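Local coordinates for protein dITP/XTP pyrophosphatase (Coxiella burnetii, PDB 3TQU) that probably hydrolyses non-canonical purine nucleoside triphosphates such as XTP, dITP and ITP to their monophosphates and diphosphate, clearing them from the nucleotide pool, at residues A[4-17]-A[28-41]. Sequence-based numbering, arbitrary orientation.
Sequences MLEIVLASQNSSKL and EIKFIPQTEFSVPD
Ile7 lies alongside the ring of Phe31, both side chains pointing the same way, with CG2 of Ile7 3.6 Å from CE1 of Phe31. Its CG1 branch, set beside the backbone N (chi1 -56°), carries CD1 across to Ile29 CG2. Leu9 CD1 comes near Phe31 CD1, Leu17 CD1 meets CB of Phe31, and Leu17 CD2 rests on Pro33 CG at 3.9 Å. Helix 14-23 is thereby packed on the face of the sheet that bears Ile7 and Phe31.

Strands 5-9 and 29-33 themselves pair in parallel. Both backbone polar atoms of Ile7 turn to strand 29-33: its N donates to Lys30 O, and its O accepts from Ile32 N at 2.9 Å. Leu9 repeats the pattern with Ile32 O and Gln34 N, the latter just where the chain turns into the 3-10 segment 34-37. On the other face Val8 CG2 meets the Phe37 ring at CE2 (3.8 Å), and Val8 CG1 packs on Gln34 CB.

Past the strands, Gln12, in the predicted substrate-binding loop, sends NE2 to Asp41 OD1 (2.9 Å), reaching the syn side of the carboxylate but 35° out of its plane. A water links Ser11 O to Thr35 N. Asn13 OD1 caps the helix, taking Ser15 OG and Lys16 N from the same face of its amide.

Strand 5-9, helix 14-23 and strand 29-33 form a beta-alpha-beta unit at one edge of the mixed sheet: strand 29-33 is outermost within the chain, strand 68-77 flanks strand 5-9 on its other side, and helix 49-64 touches Val8, Gln34 and Phe37.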
loop_
_atom_site.group_PDB
_atom_site.type_symbol
_atom_site.label_atom_id
_atom_site.label_comp_id
_atom_site.label_asym_id
_atom_site.label_seq_id
_atom_site.Cartn_x
_atom_site.Cartn_y
_atom_site.Cartn_z
HETATM N N MSE A 4 -20.993 -5.740 17.659
HETATM C CA MSE A 4 -20.925 -5.594 16.210
HETATM C C MSE A 4 -19.885 -4.546 15.825
HETATM O O MSE A 4 -20.009 -3.376 16.181
HETATM C CB MSE A 4 -22.298 -5.214 15.645
HETATM C CG MSE A 4 -22.328 -4.939 14.143
HETATM SE SE MSE A 4 -22.728 -6.498 13.024
HETATM C CE MSE A 4 -24.234 -7.219 14.035
ATOM N N LEU A 5 -18.854 -4.979 15.110
ATOM C CA LEU A 5 -17.833 -4.070 14.605
ATOM C C LEU A 5 -18.436 -3.156 13.544
ATOM O O LEU A 5 -19.051 -3.626 12.588
ATOM C CB LEU A 5 -16.666 -4.863 14.013
ATOM C CG LEU A 5 -15.506 -4.071 13.405
ATOM C CD1 LEU A 5 -14.927 -3.090 14.414
ATOM C CD2 LEU A 5 -14.433 -5.015 12.896
ATOM N N GLU A 6 -18.263 -1.848 13.720
ATOM C CA GLU A 6 -18.765 -0.869 12.763
ATOM C C GLU A 6 -17.633 -0.248 11.951
ATOM O O GLU A 6 -16.699 0.325 12.512
ATOM C CB GLU A 6 -19.545 0.233 13.483
ATOM C CG GLU A 6 -20.849 -0.225 14.111
ATOM C CD GLU A 6 -21.624 0.923 14.731
ATOM O OE1 GLU A 6 -20.996 1.792 15.372
ATOM O OE2 GLU A 6 -22.862 0.962 14.567
ATOM N N ILE A 7 -17.718 -0.364 10.629
ATOM C CA ILE A 7 -16.728 0.248 9.752
ATOM C C ILE A 7 -17.408 1.158 8.736
ATOM O O ILE A 7 -18.380 0.769 8.099
ATOM C CB ILE A 7 -15.885 -0.812 9.015
ATOM C CG1 ILE A 7 -15.213 -1.756 10.016
ATOM C CG2 ILE A 7 -14.830 -0.146 8.141
ATOM C CD1 ILE A 7 -14.455 -2.898 9.367
ATOM N N VAL A 8 -16.895 2.374 8.597
ATOM C CA VAL A 8 -17.458 3.334 7.655
ATOM C C VAL A 8 -16.924 3.098 6.251
ATOM O O VAL A 8 -15.720 2.934 6.056
ATOM C CB VAL A 8 -17.143 4.787 8.070
ATOM C CG1 VAL A 8 -17.579 5.757 6.978
ATOM C CG2 VAL A 8 -17.819 5.123 9.389
ATOM N N LEU A 9 -17.829 3.078 5.279
ATOM C CA LEU A 9 -17.464 2.961 3.876
ATOM C C LEU A 9 -17.467 4.351 3.253
ATOM O O LEU A 9 -18.488 5.037 3.265
ATOM C CB LEU A 9 -18.466 2.061 3.146
ATOM C CG LEU A 9 -18.042 1.491 1.788
ATOM C CD1 LEU A 9 -16.895 0.503 1.956
ATOM C CD2 LEU A 9 -19.221 0.814 1.104
ATOM N N ALA A 10 -16.329 4.769 2.710
ATOM C CA ALA A 10 -16.211 6.113 2.152
ATOM C C ALA A 10 -17.027 6.289 0.867
ATOM O O ALA A 10 -17.441 7.398 0.532
ATOM C CB ALA A 10 -14.747 6.461 1.911
ATOM N N SER A 11 -17.272 5.191 0.164
ATOM C CA SER A 11 -17.940 5.237 -1.136
ATOM C C SER A 11 -19.446 5.511 -1.058
ATOM O O SER A 11 -20.120 5.086 -0.124
ATOM C CB SER A 11 -17.696 3.926 -1.885
ATOM O OG SER A 11 -18.347 3.931 -3.141
ATOM N N GLN A 12 -19.963 6.226 -2.054
ATOM C CA GLN A 12 -21.398 6.440 -2.197
ATOM C C GLN A 12 -21.957 5.435 -3.192
ATOM O O GLN A 12 -23.132 5.490 -3.557
ATOM C CB GLN A 12 -21.692 7.852 -2.702
ATOM C CG GLN A 12 -21.300 8.979 -1.762
ATOM C CD GLN A 12 -21.909 10.305 -2.184
ATOM O OE1 GLN A 12 -23.123 10.412 -2.362
ATOM N NE2 GLN A 12 -21.066 11.317 -2.363
ATOM N N ASN A 13 -21.102 4.522 -3.638
ATOM C CA ASN A 13 -21.470 3.569 -4.675
ATOM C C ASN A 13 -22.248 2.390 -4.096
ATOM O O ASN A 13 -21.711 1.613 -3.306
ATOM C CB ASN A 13 -20.214 3.091 -5.407
ATOM C CG ASN A 13 -20.528 2.177 -6.569
ATOM O OD1 ASN A 13 -21.357 1.274 -6.459
ATOM N ND2 ASN A 13 -19.861 2.405 -7.694
ATOM N N SER A 14 -23.511 2.263 -4.497
ATOM C CA SER A 14 -24.407 1.250 -3.938
ATOM C C SER A 14 -23.977 -0.182 -4.255
ATOM O O SER A 14 -24.163 -1.088 -3.441
ATOM C CB SER A 14 -25.857 1.489 -4.388
ATOM O OG SER A 14 -26.005 1.335 -5.793
ATOM N N SER A 15 -23.404 -0.392 -5.435
ATOM C CA SER A 15 -22.948 -1.726 -5.805
ATOM C C SER A 15 -21.736 -2.132 -4.964
ATOM O O SER A 15 -21.570 -3.304 -4.627
ATOM C CB SER A 15 -22.628 -1.807 -7.300
ATOM O OG SER A 15 -21.455 -1.083 -7.617
ATOM N N LYS A 16 -20.900 -1.162 -4.616
ATOM C CA LYS A 16 -19.742 -1.440 -3.771
ATOM C C LYS A 16 -20.158 -1.873 -2.364
ATOM O O LYS A 16 -19.567 -2.786 -1.787
ATOM C CB LYS A 16 -18.811 -0.232 -3.709
ATOM C CG LYS A 16 -18.152 0.096 -5.045
ATOM C CD LYS A 16 -17.015 1.087 -4.880
ATOM C CE LYS A 16 -16.306 1.330 -6.207
ATOM N NZ LYS A 16 -15.119 2.215 -6.059
ATOM N N LEU A 17 -21.175 -1.215 -1.815
ATOM C CA LEU A 17 -21.702 -1.584 -0.506
ATOM C C LEU A 17 -22.322 -2.977 -0.540
ATOM O O LEU A 17 -22.083 -3.794 0.350
ATOM C CB LEU A 17 -22.740 -0.567 -0.034
ATOM C CG LEU A 17 -23.403 -0.896 1.308
ATOM C CD1 LEU A 17 -22.367 -0.923 2.425
ATOM C CD2 LEU A 17 -24.504 0.096 1.619
ATOM N N GLU A 28 -19.314 -10.704 11.863
ATOM C CA GLU A 28 -20.060 -9.717 12.634
ATOM C C GLU A 28 -19.513 -8.316 12.397
ATOM O O GLU A 28 -18.928 -7.705 13.295
ATOM C CB GLU A 28 -20.037 -10.049 14.127
ATOM C CG GLU A 28 -20.764 -11.331 14.476
ATOM C CD GLU A 28 -22.122 -11.423 13.808
ATOM O OE1 GLU A 28 -22.278 -12.272 12.905
ATOM O OE2 GLU A 28 -23.027 -10.646 14.183
ATOM N N ILE A 29 -19.705 -7.817 11.181
ATOM C CA ILE A 29 -19.270 -6.476 10.816
ATOM C C ILE A 29 -20.375 -5.744 10.064
ATOM O O ILE A 29 -21.046 -6.324 9.207
ATOM C CB ILE A 29 -18.003 -6.505 9.942
ATOM C CG1 ILE A 29 -16.873 -7.243 10.662
ATOM C CG2 ILE A 29 -17.572 -5.091 9.584
ATOM C CD1 ILE A 29 -15.561 -7.227 9.908
ATOM N N LYS A 30 -20.560 -4.469 10.389
ATOM C CA LYS A 30 -21.566 -3.652 9.730
ATOM C C LYS A 30 -20.918 -2.454 9.053
ATOM O O LYS A 30 -20.310 -1.611 9.714
ATOM C CB LYS A 30 -22.611 -3.168 10.736
ATOM C CG LYS A 30 -23.672 -2.252 10.140
ATOM C CD LYS A 30 -24.536 -1.632 11.228
ATOM C CE LYS A 30 -25.227 -2.699 12.064
ATOM N NZ LYS A 30 -25.982 -2.109 13.206
ATOM N N PHE A 31 -21.046 -2.382 7.733
ATOM C CA PHE A 31 -20.522 -1.239 6.998
ATOM C C PHE A 31 -21.557 -0.126 6.882
ATOM O O PHE A 31 -22.718 -0.370 6.549
ATOM C CB PHE A 31 -20.018 -1.667 5.623
ATOM C CG PHE A 31 -18.680 -2.343 5.664
ATOM C CD1 PHE A 31 -17.516 -1.611 5.507
ATOM C CD2 PHE A 31 -18.585 -3.706 5.889
ATOM C CE1 PHE A 31 -16.276 -2.232 5.556
ATOM C CE2 PHE A 31 -17.351 -4.327 5.942
ATOM C CZ PHE A 31 -16.198 -3.589 5.775
ATOM N N ILE A 32 -21.124 1.096 7.164
ATOM C CA ILE A 32 -21.999 2.255 7.116
ATOM C C ILE A 32 -21.430 3.285 6.153
ATOM O O ILE A 32 -20.317 3.773 6.349
ATOM C CB ILE A 32 -22.133 2.898 8.505
ATOM C CG1 ILE A 32 -22.542 1.846 9.539
ATOM C CG2 ILE A 32 -23.121 4.058 8.461
ATOM C CD1 ILE A 32 -22.584 2.372 10.953
ATOM N N PRO A 33 -22.186 3.614 5.098
ATOM C CA PRO A 33 -21.725 4.619 4.136
ATOM C C PRO A 33 -21.456 5.941 4.848
ATOM O O PRO A 33 -22.199 6.306 5.762
ATOM C CB PRO A 33 -22.915 4.755 3.175
ATOM C CG PRO A 33 -23.654 3.459 3.299
ATOM C CD PRO A 33 -23.498 3.051 4.736
ATOM N N GLN A 34 -20.402 6.644 4.447
ATOM C CA GLN A 34 -20.043 7.889 5.114
ATOM C C GLN A 34 -21.175 8.904 5.035
ATOM O O GLN A 34 -21.279 9.792 5.877
ATOM C CB GLN A 34 -18.748 8.474 4.546
ATOM C CG GLN A 34 -18.838 8.961 3.111
ATOM C CD GLN A 34 -17.521 9.520 2.615
ATOM O OE1 GLN A 34 -16.465 9.256 3.193
ATOM N NE2 GLN A 34 -17.574 10.298 1.539
ATOM N N THR A 35 -22.032 8.761 4.030
ATOM C CA THR A 35 -23.175 9.656 3.876
ATOM C C THR A 35 -24.129 9.599 5.066
ATOM O O THR A 35 -24.903 10.529 5.291
ATOM C CB THR A 35 -23.960 9.349 2.592
ATOM O OG1 THR A 35 -24.236 7.944 2.529
ATOM C CG2 THR A 35 -23.153 9.763 1.366
ATOM N N GLU A 36 -24.076 8.510 5.827
ATOM C CA GLU A 36 -24.942 8.360 6.994
ATOM C C GLU A 36 -24.441 9.183 8.174
ATOM O O GLU A 36 -25.113 9.294 9.201
ATOM C CB GLU A 36 -25.073 6.887 7.379
ATOM C CG GLU A 36 -25.982 6.104 6.449
ATOM C CD GLU A 36 -27.408 6.625 6.472
ATOM O OE1 GLU A 36 -28.063 6.505 7.527
ATOM O OE2 GLU A 36 -27.869 7.163 5.443
ATOM N N PHE A 37 -23.249 9.751 8.009
ATOM C CA PHE A 37 -22.654 10.650 8.992
ATOM C C PHE A 37 -22.555 12.048 8.402
ATOM O O PHE A 37 -21.942 12.939 8.988
ATOM C CB PHE A 37 -21.252 10.170 9.374
ATOM C CG PHE A 37 -21.235 8.871 10.125
ATOM C CD1 PHE A 37 -21.177 8.858 11.509
ATOM C CD2 PHE A 37 -21.277 7.665 9.450
ATOM C CE1 PHE A 37 -21.159 7.664 12.205
ATOM C CE2 PHE A 37 -21.262 6.467 10.140
ATOM C CZ PHE A 37 -21.203 6.466 11.519
ATOM N N SER A 38 -23.149 12.222 7.225
ATOM C CA SER A 38 -23.091 13.483 6.499
ATOM C C SER A 38 -21.661 13.922 6.201
ATOM O O SER A 38 -21.340 15.110 6.259
ATOM C CB SER A 38 -23.848 14.578 7.251
ATOM O OG SER A 38 -25.222 14.249 7.343
ATOM N N VAL A 39 -20.806 12.956 5.879
ATOM C CA VAL A 39 -19.437 13.248 5.474
ATOM C C VAL A 39 -19.393 13.582 3.987
ATOM O O VAL A 39 -19.863 12.801 3.158
ATOM C CB VAL A 39 -18.503 12.051 5.741
ATOM C CG1 VAL A 39 -17.090 12.359 5.271
ATOM C CG2 VAL A 39 -18.516 11.686 7.221
ATOM N N PRO A 40 -18.832 14.747 3.642
ATOM C CA PRO A 40 -18.714 15.128 2.232
ATOM C C PRO A 40 -17.578 14.374 1.543
ATOM O O PRO A 40 -16.661 13.897 2.215
ATOM C CB PRO A 40 -18.385 16.618 2.306
ATOM C CG PRO A 40 -17.671 16.773 3.603
ATOM C CD PRO A 40 -18.295 15.779 4.546
ATOM N N ASP A 41 -17.648 14.256 0.222
ATOM C CA ASP A 41 -16.548 13.685 -0.546
ATOM C C ASP A 41 -15.312 14.563 -0.390
ATOM O O ASP A 41 -15.419 15.784 -0.263
ATOM C CB ASP A 41 -16.911 13.586 -2.030
ATOM C CG ASP A 41 -17.879 12.456 -2.327
ATOM O OD1 ASP A 41 -18.406 11.847 -1.375
ATOM O OD2 ASP A 41 -18.120 12.184 -3.520
HETATM O O HOH W 1 -17.999 -7.728 15.832
HETATM O O HOH W 2 -21.234 7.133 1.552
#